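Long-range contact in choline/ethanolamine kinase family protein (Mesorhizobium loti, PDB 3DXQ), which probably phosphorylates ethanolamine or a related small alcohol, as a member of the choline/ethanolamine kinase-like branch of the phosphotransferase enzyme family: residues Val155-His169 with Met286-Met300. Residues are numbered along the deposited sequence; the frame is centred on the assembly and turned at random. Where two conformers were deposited one is given.
Sequences VVREAGGVRSALAAH and METPEFSRHLAAVRM
Val155 opens the contact by turning CG1 to the selenium of selenomethionine Met286, at the end of helix 271-287, the two side chains crossing at about a right angle. The Met286 side chain is a knob among Val155, Glu158, Ala159 and Val162; a bend at its last torsion (chi3 83°) sets CE against the latter three, 3.7 Å from Glu158 CB. One turn on, Gly161 brings backbone alone: its O takes the helical N-H of Ala165 on one face of the carbonyl plane and Arg299 NH2 on the other, the latter at 3.2 Å and bent (139°). Val162 meets three side chains with a single methyl, CG2, which touches Met286 CE, the edge of the Phe291 ring and, 3.9 Å away, Leu295 CD1; Ile245 of helix 237-263 packs against Val162, Phe291 and Leu295 alike. Ala165 puts CB over the centre of the Arg299 guanidinium, while its O faces Val298 CG1 at 3.6 Å. Helices 155-167 and 289-300 run roughly parallel, 33° apart, in the helical part of the kinase-like fold. Beyond the first, His169 NE2 donates in its ring plane to Arg299 O (2.7 Å), though the bond is bent and comes from above the carbonyl plane. With an alanine in place of His169, that carbonyl would probably lose this donor, and the end of helix 289-300 its link to the residues after helix 155-167. Apolar contacts running on through Leu295 and Val298 are thus supplemented by two hydrogen bonds to main-chain carbonyls, one midway along the first helix, one at the end of the second.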
ATOM      1  N   VAL A 155      -9.564   6.598 -20.385  1.00 49.66           N
ATOM      2  CA  VAL A 155      -8.868   6.661 -19.123  1.00 47.36           C
ATOM      3  C   VAL A 155      -7.340   6.591 -19.338  1.00 48.82           C
ATOM      4  O   VAL A 155      -6.582   7.323 -18.676  1.00 48.06           O
ATOM      5  CB  VAL A 155      -9.351   5.555 -18.161  1.00 46.93           C
ATOM      6  CG1 VAL A 155      -8.382   5.391 -17.007  1.00 44.00           C
ATOM      7  CG2 VAL A 155     -10.764   5.849 -17.658  1.00 39.51           C
ATOM      8  N   VAL A 156      -6.886   5.737 -20.262  1.00 48.46           N
ATOM      9  CA  VAL A 156      -5.443   5.634 -20.549  1.00 48.32           C
ATOM     10  C   VAL A 156      -4.935   6.927 -21.211  1.00 50.91           C
ATOM     11  O   VAL A 156      -3.873   7.456 -20.848  1.00 50.06           O
ATOM     12  CB  VAL A 156      -5.113   4.392 -21.416  1.00 47.45           C
ATOM     13  CG1 VAL A 156      -3.649   4.393 -21.838  1.00 41.09           C
ATOM     14  CG2 VAL A 156      -5.437   3.128 -20.659  1.00 41.80           C
ATOM     15  N   ARG A 157      -5.711   7.439 -22.166  1.00 52.50           N
ATOM     16  CA  ARG A 157      -5.353   8.669 -22.854  1.00 54.61           C
ATOM     17  C   ARG A 157      -5.318   9.813 -21.842  1.00 53.75           C
ATOM     18  O   ARG A 157      -4.314  10.525 -21.723  1.00 53.00           O
ATOM     19  CB  ARG A 157      -6.342   8.963 -23.985  1.00 54.83           C
ATOM     20  CG  ARG A 157      -6.030  10.221 -24.798  1.00 58.30           C
ATOM     21  CD  ARG A 157      -7.077  10.473 -25.864  1.00 58.67           C
ATOM     22  NE  ARG A 157      -8.432  10.288 -25.338  1.00 66.22           N
ATOM     23  CZ  ARG A 157      -9.090  11.155 -24.559  1.00 68.10           C
ATOM     24  NH1 ARG A 157      -8.541  12.313 -24.199  1.00 66.17           N
ATOM     25  NH2 ARG A 157     -10.318  10.859 -24.141  1.00 69.99           N
ATOM     26  N   GLU A 158      -6.401   9.962 -21.087  1.00 53.56           N
ATOM     27  CA  GLU A 158      -6.470  11.015 -20.070  1.00 53.91           C
ATOM     28  C   GLU A 158      -5.336  10.902 -19.046  1.00 52.18           C
ATOM     29  O   GLU A 158      -4.856  11.924 -18.553  1.00 52.64           O
ATOM     30  CB  GLU A 158      -7.820  11.022 -19.331  1.00 54.52           C
ATOM     31  CG  GLU A 158      -9.080  11.274 -20.195  1.00 57.98           C
ATOM     32  CD  GLU A 158      -9.134  12.657 -20.871  1.00 64.98           C
ATOM     33  OE1 GLU A 158      -8.159  13.437 -20.737  1.00 65.98           O
ATOM     34  OE2 GLU A 158     -10.161  12.961 -21.555  1.00 65.67           O
ATOM     35  N   ALA A 159      -4.901   9.674 -18.742  1.00 51.04           N
ATOM     36  CA  ALA A 159      -3.785   9.454 -17.797  1.00 49.62           C
ATOM     37  C   ALA A 159      -2.490  10.076 -18.317  1.00 48.76           C
ATOM     38  O   ALA A 159      -1.610  10.430 -17.528  1.00 49.83           O
ATOM     39  CB  ALA A 159      -3.583   7.966 -17.502  1.00 47.91           C
ATOM     40  N   GLY A 160      -2.376  10.199 -19.636  1.00 47.39           N
ATOM     41  CA  GLY A 160      -1.254  10.885 -20.242  1.00 47.00           C
ATOM     42  C   GLY A 160      -1.213  12.318 -19.763  1.00 46.76           C
ATOM     43  O   GLY A 160      -0.148  12.832 -19.450  1.00 49.29           O
ATOM     44  N   GLY A 161      -2.379  12.952 -19.682  1.00 46.13           N
ATOM     45  CA  GLY A 161      -2.478  14.330 -19.226  1.00 47.36           C
ATOM     46  C   GLY A 161      -2.095  14.445 -17.764  1.00 49.23           C
ATOM     47  O   GLY A 161      -1.463  15.423 -17.353  1.00 50.21           O
ATOM     48  N   VAL A 162      -2.475  13.431 -16.990  1.00 48.97           N
ATOM     49  CA  VAL A 162      -2.160  13.356 -15.567  1.00 49.30           C
ATOM     50  C   VAL A 162      -0.638  13.217 -15.394  1.00 50.34           C
ATOM     51  O   VAL A 162      -0.012  13.914 -14.585  1.00 50.26           O
ATOM     52  CB  VAL A 162      -2.877  12.140 -14.912  1.00 49.57           C
ATOM     53  CG1 VAL A 162      -2.492  11.994 -13.450  1.00 45.44           C
ATOM     54  CG2 VAL A 162      -4.397  12.232 -15.077  1.00 46.93           C
ATOM     55  N   ARG A 163      -0.050  12.322 -16.180  1.00 49.42           N
ATOM     56  CA  ARG A 163       1.387  12.108 -16.162  1.00 48.73           C
ATOM     57  C   ARG A 163       2.101  13.417 -16.442  1.00 47.66           C
ATOM     58  O   ARG A 163       3.061  13.793 -15.775  1.00 47.30           O
ATOM     59  CB  ARG A 163       1.753  11.112 -17.254  1.00 48.87           C
ATOM     60  CG  ARG A 163       3.210  10.734 -17.296  1.00 48.77           C
ATOM     61  CD  ARG A 163       3.380   9.626 -18.290  1.00 50.77           C
ATOM     62  NE  ARG A 163       4.745   9.132 -18.324  1.00 52.60           N
ATOM     63  CZ  ARG A 163       5.114   7.991 -18.907  1.00 54.06           C
ATOM     64  NH1 ARG A 163       4.214   7.202 -19.488  1.00 54.59           N
ATOM     65  NH2 ARG A 163       6.389   7.626 -18.883  1.00 54.38           N
ATOM     66  N   SER A 164       1.615  14.096 -17.468  1.00 47.23           N
ATOM     67  CA  SER A 164       2.207  15.336 -17.889  1.00 45.96           C
ATOM     68  C   SER A 164       2.115  16.408 -16.803  1.00 44.71           C
ATOM     69  O   SER A 164       3.066  17.171 -16.601  1.00 44.79           O
ATOM     70  CB  SER A 164       1.539  15.816 -19.145  1.00 43.91           C
ATOM     71  OG  SER A 164       2.258  16.933 -19.591  1.00 51.65           O
ATOM     72  N   ALA A 165       0.977  16.456 -16.112  1.00 42.42           N
ATOM     73  CA  ALA A 165       0.776  17.402 -15.029  1.00 41.52           C
ATOM     74  C   ALA A 165       1.765  17.127 -13.882  1.00 41.53           C
ATOM     75  O   ALA A 165       2.301  18.047 -13.269  1.00 41.76           O
ATOM     76  CB  ALA A 165      -0.667  17.343 -14.542  1.00 40.57           C
ATOM     77  N   LEU A 166       2.023  15.851 -13.623  1.00 41.18           N
ATOM     78  CA  LEU A 166       2.966  15.451 -12.593  1.00 41.52           C
ATOM     79  C   LEU A 166       4.416  15.734 -12.992  1.00 41.10           C
ATOM     80  O   LEU A 166       5.278  15.924 -12.113  1.00 42.43           O
ATOM     81  CB  LEU A 166       2.799  13.971 -12.256  1.00 41.74           C
ATOM     82  CG  LEU A 166       1.496  13.506 -11.587  1.00 42.00           C
ATOM     83  CD1 LEU A 166       1.424  11.986 -11.661  1.00 39.43           C
ATOM     84  CD2 LEU A 166       1.361  13.976 -10.128  1.00 41.21           C
ATOM     85  N   ALA A 167       4.681  15.746 -14.298  1.00 38.46           N
ATOM     86  CA  ALA A 167       6.021  15.999 -14.812  1.00 38.30           C
ATOM     87  C   ALA A 167       6.267  17.493 -14.996  1.00 39.51           C
ATOM     88  O   ALA A 167       7.411  17.915 -15.131  1.00 40.78           O
ATOM     89  CB  ALA A 167       6.239  15.253 -16.106  1.00 35.21           C
ATOM     90  N   ALA A 168       5.195  18.286 -14.980  1.00 39.35           N
ATOM     91  CA  ALA A 168       5.303  19.740 -15.105  1.00 39.47           C
ATOM     92  C   ALA A 168       6.146  20.406 -14.012  1.00 39.28           C
ATOM     93  O   ALA A 168       6.586  21.521 -14.210  1.00 41.29           O
ATOM     94  CB  ALA A 168       3.906  20.389 -15.156  1.00 37.15           C
ATOM     95  N   HIS A 169       6.364  19.748 -12.877  1.00 38.81           N
ATOM     96  CA  HIS A 169       7.147  20.343 -11.783  1.00 38.68           C
ATOM     97  C   HIS A 169       7.911  19.279 -10.988  1.00 38.56           C
ATOM     98  O   HIS A 169       7.453  18.156 -10.848  1.00 41.89           O
ATOM     99  CB  HIS A 169       6.235  21.106 -10.807  1.00 38.23           C
ATOM    100  CG  HIS A 169       5.507  22.262 -11.417  1.00 40.67           C
ATOM    101  ND1 HIS A 169       6.066  23.517 -11.530  1.00 45.12           N
ATOM    102  CD2 HIS A 169       4.267  22.360 -11.949  1.00 42.90           C
ATOM    103  CE1 HIS A 169       5.213  24.334 -12.123  1.00 39.90           C
ATOM    104  NE2 HIS A 169       4.107  23.660 -12.376  1.00 42.65           N
HETATM  105  N   MSE A 286     -12.195  10.535 -12.373  1.00 49.16           N
HETATM  106  CA  MSE A 286     -11.608  11.327 -13.452  1.00 51.42           C
HETATM  107  C   MSE A 286     -12.649  12.159 -14.202  1.00 52.82           C
HETATM  108  O   MSE A 286     -12.330  13.192 -14.778  1.00 53.35           O
HETATM  109  CB  MSE A 286     -10.809  10.435 -14.409  1.00 51.30           C
HETATM  110  CG  MSE A 286      -9.593   9.804 -13.745  1.00 51.42           C
HETATM  111 SE   MSE A 286      -8.491   8.779 -14.957  0.75 51.09          SE
HETATM  112  CE  MSE A 286      -7.386  10.209 -15.771  1.00 51.41           C
ATOM    113  N   GLU A 287     -13.900  11.738 -14.156  1.00 54.07           N
ATOM    114  CA  GLU A 287     -14.944  12.445 -14.870  1.00 55.75           C
ATOM    115  C   GLU A 287     -15.589  13.592 -14.100  1.00 55.87           C
ATOM    116  O   GLU A 287     -16.316  14.395 -14.683  1.00 57.57           O
ATOM    117  CB  GLU A 287     -16.005  11.463 -15.322  1.00 55.57           C
ATOM    118  CG  GLU A 287     -15.548  10.631 -16.485  1.00 56.76           C
ATOM    119  CD  GLU A 287     -16.558   9.574 -16.855  1.00 59.17           C
ATOM    120  OE1 GLU A 287     -17.535   9.380 -16.094  1.00 56.50           O
ATOM    121  OE2 GLU A 287     -16.373   8.941 -17.910  1.00 60.27           O
ATOM    122  N   THR A 288     -15.348  13.670 -12.802  1.00 55.17           N
ATOM    123  CA  THR A 288     -15.911  14.755 -12.015  1.00 54.62           C
ATOM    124  C   THR A 288     -15.263  16.074 -12.467  1.00 56.29           C
ATOM    125  O   THR A 288     -14.079  16.103 -12.835  1.00 57.74           O
ATOM    126  CB  THR A 288     -15.694  14.526 -10.503  1.00 54.43           C
ATOM    127  OG1 THR A 288     -14.295  14.385 -10.225  1.00 53.79           O
ATOM    128  CG2 THR A 288     -16.401  13.280 -10.049  1.00 50.49           C
ATOM    129  N   PRO A 289     -16.036  17.170 -12.474  1.00 57.02           N
ATOM    130  CA  PRO A 289     -15.415  18.440 -12.864  1.00 57.06           C
ATOM    131  C   PRO A 289     -14.374  18.890 -11.847  1.00 56.55           C
ATOM    132  O   PRO A 289     -13.488  19.662 -12.183  1.00 58.47           O
ATOM    133  CB  PRO A 289     -16.594  19.416 -12.935  1.00 57.54           C
ATOM    134  CG  PRO A 289     -17.683  18.789 -12.122  1.00 57.69           C
ATOM    135  CD  PRO A 289     -17.470  17.310 -12.158  1.00 57.42           C
ATOM    136  N   GLU A 290     -14.473  18.389 -10.617  1.00 55.56           N
ATOM    137  CA  GLU A 290     -13.474  18.658  -9.588  1.00 53.83           C
ATOM    138  C   GLU A 290     -12.090  18.196 -10.046  1.00 53.13           C
ATOM    139  O   GLU A 290     -11.095  18.874  -9.820  1.00 53.51           O
ATOM    140  CB  GLU A 290     -13.827  17.937  -8.282  1.00 52.84           C
ATOM    141  CG  GLU A 290     -14.925  18.566  -7.447  1.00 55.54           C
ATOM    142  CD  GLU A 290     -16.335  18.277  -7.936  1.00 63.74           C
ATOM    143  OE1 GLU A 290     -16.528  17.809  -9.087  1.00 66.13           O
ATOM    144  OE2 GLU A 290     -17.265  18.542  -7.150  1.00 63.76           O
ATOM    145  N   PHE A 291     -12.042  17.038 -10.693  1.00 51.54           N
ATOM    146  CA  PHE A 291     -10.778  16.410 -11.074  1.00 50.02           C
ATOM    147  C   PHE A 291      -9.938  17.282 -11.994  1.00 49.89           C
ATOM    148  O   PHE A 291      -8.730  17.375 -11.800  1.00 50.80           O
ATOM    149  CB  PHE A 291     -11.044  15.047 -11.724  1.00 49.91           C
ATOM    150  CG  PHE A 291      -9.810  14.235 -11.957  1.00 48.02           C
ATOM    151  CD1 PHE A 291      -9.170  13.603 -10.889  1.00 50.61           C
ATOM    152  CD2 PHE A 291      -9.291  14.081 -13.234  1.00 48.82           C
ATOM    153  CE1 PHE A 291      -8.016  12.848 -11.083  1.00 47.18           C
ATOM    154  CE2 PHE A 291      -8.143  13.322 -13.440  1.00 51.66           C
ATOM    155  CZ  PHE A 291      -7.502  12.707 -12.357  1.00 45.95           C
ATOM    156  N   SER A 292     -10.560  17.908 -12.994  1.00 49.72           N
ATOM    157  CA  SER A 292      -9.820  18.784 -13.898  1.00 50.41           C
ATOM    158  C   SER A 292      -9.257  19.980 -13.134  1.00 49.05           C
ATOM    159  O   SER A 292      -8.164  20.446 -13.442  1.00 47.87           O
ATOM    160  CB  SER A 292     -10.686  19.239 -15.060  1.00 51.25           C
ATOM    161  OG  SER A 292     -11.818  19.937 -14.588  1.00 57.95           O
ATOM    162  N   ARG A 293      -9.989  20.462 -12.131  1.00 49.05           N
ATOM    163  CA  ARG A 293      -9.473  21.528 -11.245  1.00 49.19           C
ATOM    164  C   ARG A 293      -8.258  21.076 -10.452  1.00 47.97           C
ATOM    165  O   ARG A 293      -7.281  21.819 -10.319  1.00 47.18           O
ATOM    166  CB  ARG A 293     -10.542  22.019 -10.265  1.00 49.56           C
ATOM    167  CG  ARG A 293     -11.076  23.409 -10.545  1.00 52.40           C
ATOM    168  CD  ARG A 293     -12.271  23.697  -9.647  1.00 59.48           C
ATOM    169  NE  ARG A 293     -13.534  23.214 -10.228  1.00 63.45           N
ATOM    170  CZ  ARG A 293     -14.538  22.656  -9.547  1.00 65.00           C
ATOM    171  NH1 ARG A 293     -14.443  22.436  -8.236  1.00 70.60           N
ATOM    172  NH2 ARG A 293     -15.635  22.275 -10.193  1.00 63.77           N
ATOM    173  N   HIS A 294      -8.327  19.863  -9.913  1.00 47.45           N
ATOM    174  CA  HIS A 294      -7.204  19.291  -9.177  1.00 46.37           C
ATOM    175  C   HIS A 294      -5.989  19.098 -10.078  1.00 44.99           C
ATOM    176  O   HIS A 294      -4.842  19.295  -9.650  1.00 43.56           O
ATOM    177  CB  HIS A 294      -7.596  17.963  -8.534  1.00 45.19           C
ATOM    178  CG  HIS A 294      -8.423  18.116  -7.301  1.00 43.91           C
ATOM    179  ND1 HIS A 294      -9.625  17.468  -7.124  1.00 45.94           N
ATOM    180  CD2 HIS A 294      -8.223  18.850  -6.182  1.00 42.89           C
ATOM    181  CE1 HIS A 294     -10.134  17.799  -5.953  1.00 39.29           C
ATOM    182  NE2 HIS A 294      -9.305  18.640  -5.363  1.00 41.82           N
ATOM    183  N   LEU A 295      -6.262  18.713 -11.320  1.00 42.61           N
ATOM    184  CA  LEU A 295      -5.230  18.486 -12.307  1.00 43.35           C
ATOM    185  C   LEU A 295      -4.570  19.820 -12.639  1.00 42.83           C
ATOM    186  O   LEU A 295      -3.341  19.962 -12.573  1.00 45.01           O
ATOM    187  CB  LEU A 295      -5.851  17.864 -13.549  1.00 43.49           C
ATOM    188  CG  LEU A 295      -4.936  17.156 -14.539  1.00 48.75           C
ATOM    189  CD1 LEU A 295      -4.308  15.967 -13.837  1.00 45.16           C
ATOM    190  CD2 LEU A 295      -5.707  16.726 -15.807  1.00 43.54           C
ATOM    191  N   ALA A 296      -5.405  20.806 -12.945  1.00 42.64           N
ATOM    192  CA  ALA A 296      -4.954  22.161 -13.268  1.00 41.12           C
ATOM    193  C   ALA A 296      -4.130  22.770 -12.132  1.00 39.37           C
ATOM    194  O   ALA A 296      -3.178  23.497 -12.393  1.00 41.11           O
ATOM    195  CB  ALA A 296      -6.134  23.030 -13.593  1.00 37.08           C
ATOM    196  N   ALA A 297      -4.495  22.466 -10.886  1.00 37.56           N
ATOM    197  CA  ALA A 297      -3.747  22.923  -9.697  1.00 35.34           C
ATOM    198  C   ALA A 297      -2.375  22.245  -9.598  1.00 38.34           C
ATOM    199  O   ALA A 297      -1.397  22.873  -9.179  1.00 40.14           O
ATOM    200  CB  ALA A 297      -4.551  22.658  -8.454  1.00 31.43           C
ATOM    201  N   VAL A 298      -2.289  20.964  -9.961  1.00 39.68           N
ATOM    202  CA  VAL A 298      -0.991  20.294  -9.978  1.00 41.48           C
ATOM    203  C   VAL A 298      -0.120  20.842 -11.092  1.00 43.06           C
ATOM    204  O   VAL A 298       1.087  21.040 -10.871  1.00 42.33           O
ATOM    205  CB  VAL A 298      -1.089  18.763 -10.122  1.00 42.90           C
ATOM    206  CG1 VAL A 298       0.281  18.156 -10.297  1.00 40.80           C
ATOM    207  CG2 VAL A 298      -1.742  18.157  -8.892  1.00 39.29           C
ATOM    208  N   ARG A 299      -0.719  21.100 -12.263  1.00 43.52           N
ATOM    209  CA  ARG A 299       0.025  21.622 -13.416  1.00 45.90           C
ATOM    210  C   ARG A 299       0.576  23.026 -13.123  1.00 45.83           C
ATOM    211  O   ARG A 299       1.707  23.354 -13.501  1.00 45.49           O
ATOM    212  CB  ARG A 299      -0.843  21.633 -14.700  1.00 45.57           C
ATOM    213  CG  ARG A 299      -0.010  21.605 -15.983  1.00 45.98           C
ATOM    214  CD  ARG A 299      -0.840  21.538 -17.261  1.00 50.95           C
ATOM    215  NE  ARG A 299      -1.851  20.476 -17.268  1.00 57.48           N
ATOM    216  CZ  ARG A 299      -1.675  19.232 -17.721  1.00 60.02           C
ATOM    217  NH1 ARG A 299      -0.507  18.834 -18.215  1.00 62.48           N
ATOM    218  NH2 ARG A 299      -2.687  18.369 -17.665  1.00 58.23           N
HETATM  219  N   MSE A 300      -0.226  23.817 -12.419  1.00 46.46           N
HETATM  220  CA  MSE A 300       0.123  25.197 -12.080  0.50 47.35           C
HETATM  221  C   MSE A 300       1.179  25.320 -10.981  1.00 47.70           C
HETATM  222  O   MSE A 300       1.890  26.327 -10.907  1.00 47.07           O
HETATM  223  CB  MSE A 300      -1.140  25.955 -11.658  0.50 49.07           C
HETATM  224  CG  MSE A 300      -2.008  26.382 -12.816  0.50 49.08           C
HETATM  225 SE   MSE A 300      -1.309  28.018 -13.583  0.38 64.05          SE
HETATM  226  CE  MSE A 300      -1.854  29.267 -12.152  0.50 59.34           C
TER